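Local coordinates for flagellar hook protein FlgE (Caulobacter crescentus CB15, PDB 5AY6), which probably builds the flagellar hook, the universal joint that passes motor rotation on to the filament, and is represented here by a central fragment of the sequence, at residues T119-L123 and A124-I128; T267-D270 and A271-I274. All blocks are in the same frame, centred on the assembly; numbering follows the deposited sequence.

Interaction 1. Residues T119-L123 and A124-I128; sequences TTVNL and ADLGI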
loop_
_atom_site.group_PDB
_atom_site.type_symbol
_atom_site.label_atom_id
_atom_site.label_comp_id
_atom_site.label_asym_id
_atom_site.label_seq_id
_atom_site.Cartn_x
_atom_site.Cartn_y
_atom_site.Cartn_z
ATOM N N THR A 119 8.156 -19.258 25.078
ATOM C CA THR A 119 8.198 -18.086 25.943
ATOM C C THR A 119 7.369 -16.968 25.316
ATOM O O THR A 119 7.420 -16.753 24.103
ATOM C CB THR A 119 9.647 -17.608 26.172
ATOM O OG1 THR A 119 10.435 -18.683 26.699
ATOM C CG2 THR A 119 9.682 -16.447 27.145
ATOM N N THR A 120 6.596 -16.262 26.135
ATOM C CA THR A 120 5.716 -15.222 25.614
ATOM C C THR A 120 5.967 -13.863 26.254
ATOM O O THR A 120 6.580 -13.769 27.316
ATOM C CB THR A 120 4.219 -15.585 25.815
ATOM O OG1 THR A 120 3.933 -15.735 27.215
ATOM C CG2 THR A 120 3.868 -16.870 25.080
ATOM N N VAL A 121 5.501 -12.813 25.583
ATOM C CA VAL A 121 5.378 -11.498 26.199
ATOM C C VAL A 121 3.941 -11.026 26.037
ATOM O O VAL A 121 3.208 -11.522 25.172
ATOM C CB VAL A 121 6.350 -10.456 25.588
ATOM C CG1 VAL A 121 7.798 -10.895 25.776
ATOM C CG2 VAL A 121 6.040 -10.238 24.115
ATOM N N ASN A 122 3.533 -10.079 26.872
ATOM C CA ASN A 122 2.181 -9.545 26.793
ATOM C C ASN A 122 2.053 -8.473 25.717
ATOM O O ASN A 122 2.855 -7.537 25.664
ATOM C CB ASN A 122 1.755 -8.986 28.153
ATOM C CG ASN A 122 1.653 -10.065 29.215
ATOM O OD1 ASN A 122 1.413 -11.234 28.905
ATOM N ND2 ASN A 122 1.841 -9.681 30.470
ATOM N N LEU A 123 1.040 -8.617 24.864
ATOM C CA LEU A 123 0.763 -7.634 23.819
ATOM C C LEU A 123 0.577 -6.232 24.398
ATOM O O LEU A 123 0.932 -5.238 23.761
ATOM C CB LEU A 123 -0.485 -8.027 23.018
ATOM C CG LEU A 123 -0.465 -9.342 22.236
ATOM C CD1 LEU A 123 -1.752 -9.487 21.438
ATOM C CD2 LEU A 123 0.745 -9.420 21.315
ATOM N N ALA A 124 0.025 -6.157 25.606
ATOM C CA ALA A 124 -0.191 -4.877 26.275
ATOM C C ALA A 124 1.134 -4.175 26.589
ATOM O O ALA A 124 1.221 -2.946 26.548
ATOM C CB ALA A 124 -1.000 -5.076 27.549
ATOM N N ASP A 125 2.163 -4.953 26.903
ATOM C CA ASP A 125 3.479 -4.381 27.178
ATOM C C ASP A 125 4.151 -3.908 25.890
ATOM O O ASP A 125 5.117 -3.142 25.924
ATOM C CB ASP A 125 4.368 -5.394 27.903
ATOM C CG ASP A 125 3.926 -5.636 29.335
ATOM O OD1 ASP A 125 3.522 -4.659 30.000
ATOM O OD2 ASP A 125 3.981 -6.797 29.795
ATOM N N LEU A 126 3.629 -4.368 24.756
ATOM C CA LEU A 126 4.132 -3.954 23.452
ATOM C C LEU A 126 3.312 -2.801 22.880
ATOM O O LEU A 126 3.658 -2.248 21.840
ATOM C CB LEU A 126 4.130 -5.129 22.473
ATOM C CG LEU A 126 4.975 -6.341 22.872
ATOM C CD1 LEU A 126 4.869 -7.425 21.809
ATOM C CD2 LEU A 126 6.425 -5.941 23.089
ATOM N N GLY A 127 2.227 -2.442 23.560
ATOM C CA GLY A 127 1.379 -1.346 23.121
ATOM C C GLY A 127 0.391 -1.739 22.036
ATOM O O GLY A 127 -0.345 -0.897 21.518
ATOM N N ILE A 128 0.378 -3.022 21.690
ATOM C CA ILE A 128 -0.532 -3.539 20.674
ATOM C C ILE A 128 -1.941 -3.584 21.256
ATOM O O ILE A 128 -2.934 -3.437 20.542
ATOM C CB ILE A 128 -0.080 -4.930 20.184
ATOM C CG1 ILE A 128 1.246 -4.806 19.429
ATOM C CG2 ILE A 128 -1.125 -5.568 19.275
ATOM C CD1 ILE A 128 2.113 -6.042 19.505
HETATM O O HOH W 1 5.391 -8.890 28.733
HETATM O O HOH W 2 2.655 -7.651 32.168
#

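Interaction 2. Residues T267-D270 and A271-I274; sequences TWAD and ALGI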
loop_
_atom_site.group_PDB
_atom_site.type_symbol
_atom_site.label_atom_id
_atom_site.label_comp_id
_atom_site.label_asym_id
_atom_site.label_seq_id
_atom_site.Cartn_x
_atom_site.Cartn_y
_atom_site.Cartn_z
ATOM N N THR A 267 -13.919 7.998 -14.678
ATOM C CA THR A 267 -14.721 8.621 -15.718
ATOM C C THR A 267 -14.225 10.053 -15.915
ATOM O O THR A 267 -14.107 10.791 -14.944
ATOM C CB THR A 267 -16.222 8.620 -15.335
ATOM O OG1 THR A 267 -16.648 7.285 -15.017
ATOM C CG2 THR A 267 -17.077 9.178 -16.459
ATOM N N TRP A 268 -13.922 10.432 -17.156
ATOM C CA TRP A 268 -13.430 11.775 -17.470
ATOM C C TRP A 268 -14.389 12.855 -16.976
ATOM O O TRP A 268 -15.606 12.700 -17.056
ATOM C CB TRP A 268 -13.227 11.952 -18.980
ATOM C CG TRP A 268 -12.085 11.195 -19.588
ATOM C CD1 TRP A 268 -12.151 10.315 -20.635
ATOM C CD2 TRP A 268 -10.707 11.264 -19.212
ATOM N NE1 TRP A 268 -10.900 9.832 -20.928
ATOM C CE2 TRP A 268 -9.991 10.401 -20.069
ATOM C CE3 TRP A 268 -10.000 11.973 -18.232
ATOM C CZ2 TRP A 268 -8.613 10.220 -19.976
ATOM C CZ3 TRP A 268 -8.626 11.794 -18.141
ATOM C CH2 TRP A 268 -7.950 10.924 -19.009
ATOM N N ALA A 269 -13.837 13.951 -16.469
ATOM C CA ALA A 269 -14.653 15.076 -16.035
ATOM C C ALA A 269 -15.534 15.557 -17.182
ATOM O O ALA A 269 -15.100 15.589 -18.334
ATOM C CB ALA A 269 -13.777 16.208 -15.522
ATOM N N ASP A 270 -16.777 15.901 -16.867
ATOM C CA ASP A 270 -17.714 16.438 -17.852
ATOM C C ASP A 270 -17.144 17.555 -18.719
ATOM O O ASP A 270 -17.308 17.557 -19.945
ATOM C CB ASP A 270 -18.952 16.981 -17.155
ATOM C CG ASP A 270 -19.944 17.602 -18.127
ATOM O OD1 ASP A 270 -20.216 16.996 -19.188
ATOM O OD2 ASP A 270 -20.425 18.724 -17.849
ATOM N N ALA A 271 -16.496 18.515 -18.066
ATOM C CA ALA A 271 -15.976 19.717 -18.722
ATOM C C ALA A 271 -14.998 19.408 -19.850
ATOM O O ALA A 271 -14.933 20.141 -20.837
ATOM C CB ALA A 271 -15.306 20.620 -17.693
ATOM N N LEU A 272 -14.243 18.322 -19.711
ATOM C CA LEU A 272 -13.268 17.948 -20.727
ATOM C C LEU A 272 -13.964 17.520 -22.018
ATOM O O LEU A 272 -13.459 17.769 -23.113
ATOM C CB LEU A 272 -12.355 16.828 -20.216
ATOM C CG LEU A 272 -11.595 17.139 -18.928
ATOM C CD1 LEU A 272 -10.859 15.911 -18.412
ATOM C CD2 LEU A 272 -10.621 18.293 -19.141
ATOM N N GLY A 273 -15.124 16.877 -21.878
ATOM C CA GLY A 273 -15.939 16.481 -23.015
ATOM C C GLY A 273 -15.231 15.549 -23.981
ATOM O O GLY A 273 -15.392 15.662 -25.197
ATOM N N ILE A 274 -14.450 14.623 -23.434
ATOM C CA ILE A 274 -13.627 13.724 -24.239
ATOM C C ILE A 274 -14.108 12.279 -24.163
ATOM O O ILE A 274 -14.879 11.915 -23.269
ATOM C CB ILE A 274 -12.151 13.786 -23.809
ATOM C CG1 ILE A 274 -12.022 13.517 -22.308
ATOM C CG2 ILE A 274 -11.556 15.147 -24.146
ATOM C CD1 ILE A 274 -10.592 13.579 -21.788
#

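Interaction 1. Residues T119-L123 and A124-I128
Leu123 and Ile128 meet across one tight turn of the chain, their side chains slanting across each other so that Leu123 CD2 touches Ile128 CD1 at 4.1 Å. The two residues are five apart, and Leu123 O is the acceptor that holds the turn together. Ile128 N reaches it at 3.1 Å, fairly well aligned with the C=O (151°), while Leu126 N comes in at 3.0 Å from the opposite face of the carbonyl plane, far above it.

Val121 and Leu126 make a second apolar pair, crossing at about a right angle with Val121 CG2 3.8 Å from Leu126 CD1. That methyl of Val121 stands between the backbone N and the carbonyl carbon, and Leu126 holds CD1 anti to its CA, which carries the leucine methyl out to meet it. Tyr48 touches both side chains, and Ile71 packs on Leu126 and Ile128, so the turn lies against strands 45-53 and 64-73.

On the exposed side, Asn122 and Asp125 run side by side in the same direction, with the amide and carboxylate planes 31° apart. Two waters join them. Each donates to Asp125 OD2; one accepts from Asn122 N and the other from Asn122 ND2, which ties this carboxylate oxygen to both the backbone and the side chain of Asn122. Asn122 O receives weak bonds from Asp125 N and Leu126 N.

Gly127, with its positive phi of 82°, turns the chain out of the helix-like course of 124-126, and its N bonds to Ala124 O at 3.2 Å. Together with the bond from Ile128 N to Leu123 O and the apolar contact between those two residues, this is a Schellman motif, here following the short hairpin strand 120-122 in the third domain of FlgE.

Interaction 2. Residues T267-D270 and A271-I274
Ala269 O is gripped by two donors: Leu272 N at 3.2 Å, rising well above the carbonyl plane, and the hydroxyl of Ser248. It opens a pair of overlapping beta turns, 269-272 and 270-273, with central backbone angles of the type III kind. The second turn is closed by a weak bond from Gly273 N to Asp270 O, 3.0 Å long, after which Gly273 takes a positive phi (59°) and sends the chain toward strand 277-291. Ser248 OG also receives Ile274 N, so a single hydroxyl ties the start of the turns to the residue beyond them.

The turns bring two aliphatic side chains up to Trp268. Leu272 approaches the ring obliquely, CD1 lying 4.0 Å from Trp268 CE3, and the same methyl packs against Ala269 CB at 4.1 Å. Arg181 of strand 180-189 touches Trp268, Leu272 and Ile274, which places the cluster beside that strand of the FlaE D2 region.

Ile274 lies over a face of the indole. Its chi1 of 54° puts CG1 between the backbone N and the carbonyl carbon, from where the chain runs on fully extended; CG1 sits 3.6 Å from Trp268 CG. The end methyl then makes a CH-pi contact, Ile274 CD1 standing 3.5 Å from the centroid of the five-membered ring of Trp268, only 11° off its normal.

Overall arrangement
Interactions 1 and 2 lie on opposite sides of the centre of the chain, their own centres 53 Å apart and their nearest atoms about 39 Å apart, so neither touches the other. Interaction 1 belongs to the third-domain region of FlgE and interaction 2 to the FlaE D2 region. Each is a short helix-like turn that ends in a positive-phi glycine followed by an isoleucine, yet the following isoleucine is used differently: the amide of Ile128 bonds back into its own turn, whereas that of Ile274 bonds with Ser248. No ligand site is involved; both contacts are local packing within their regions.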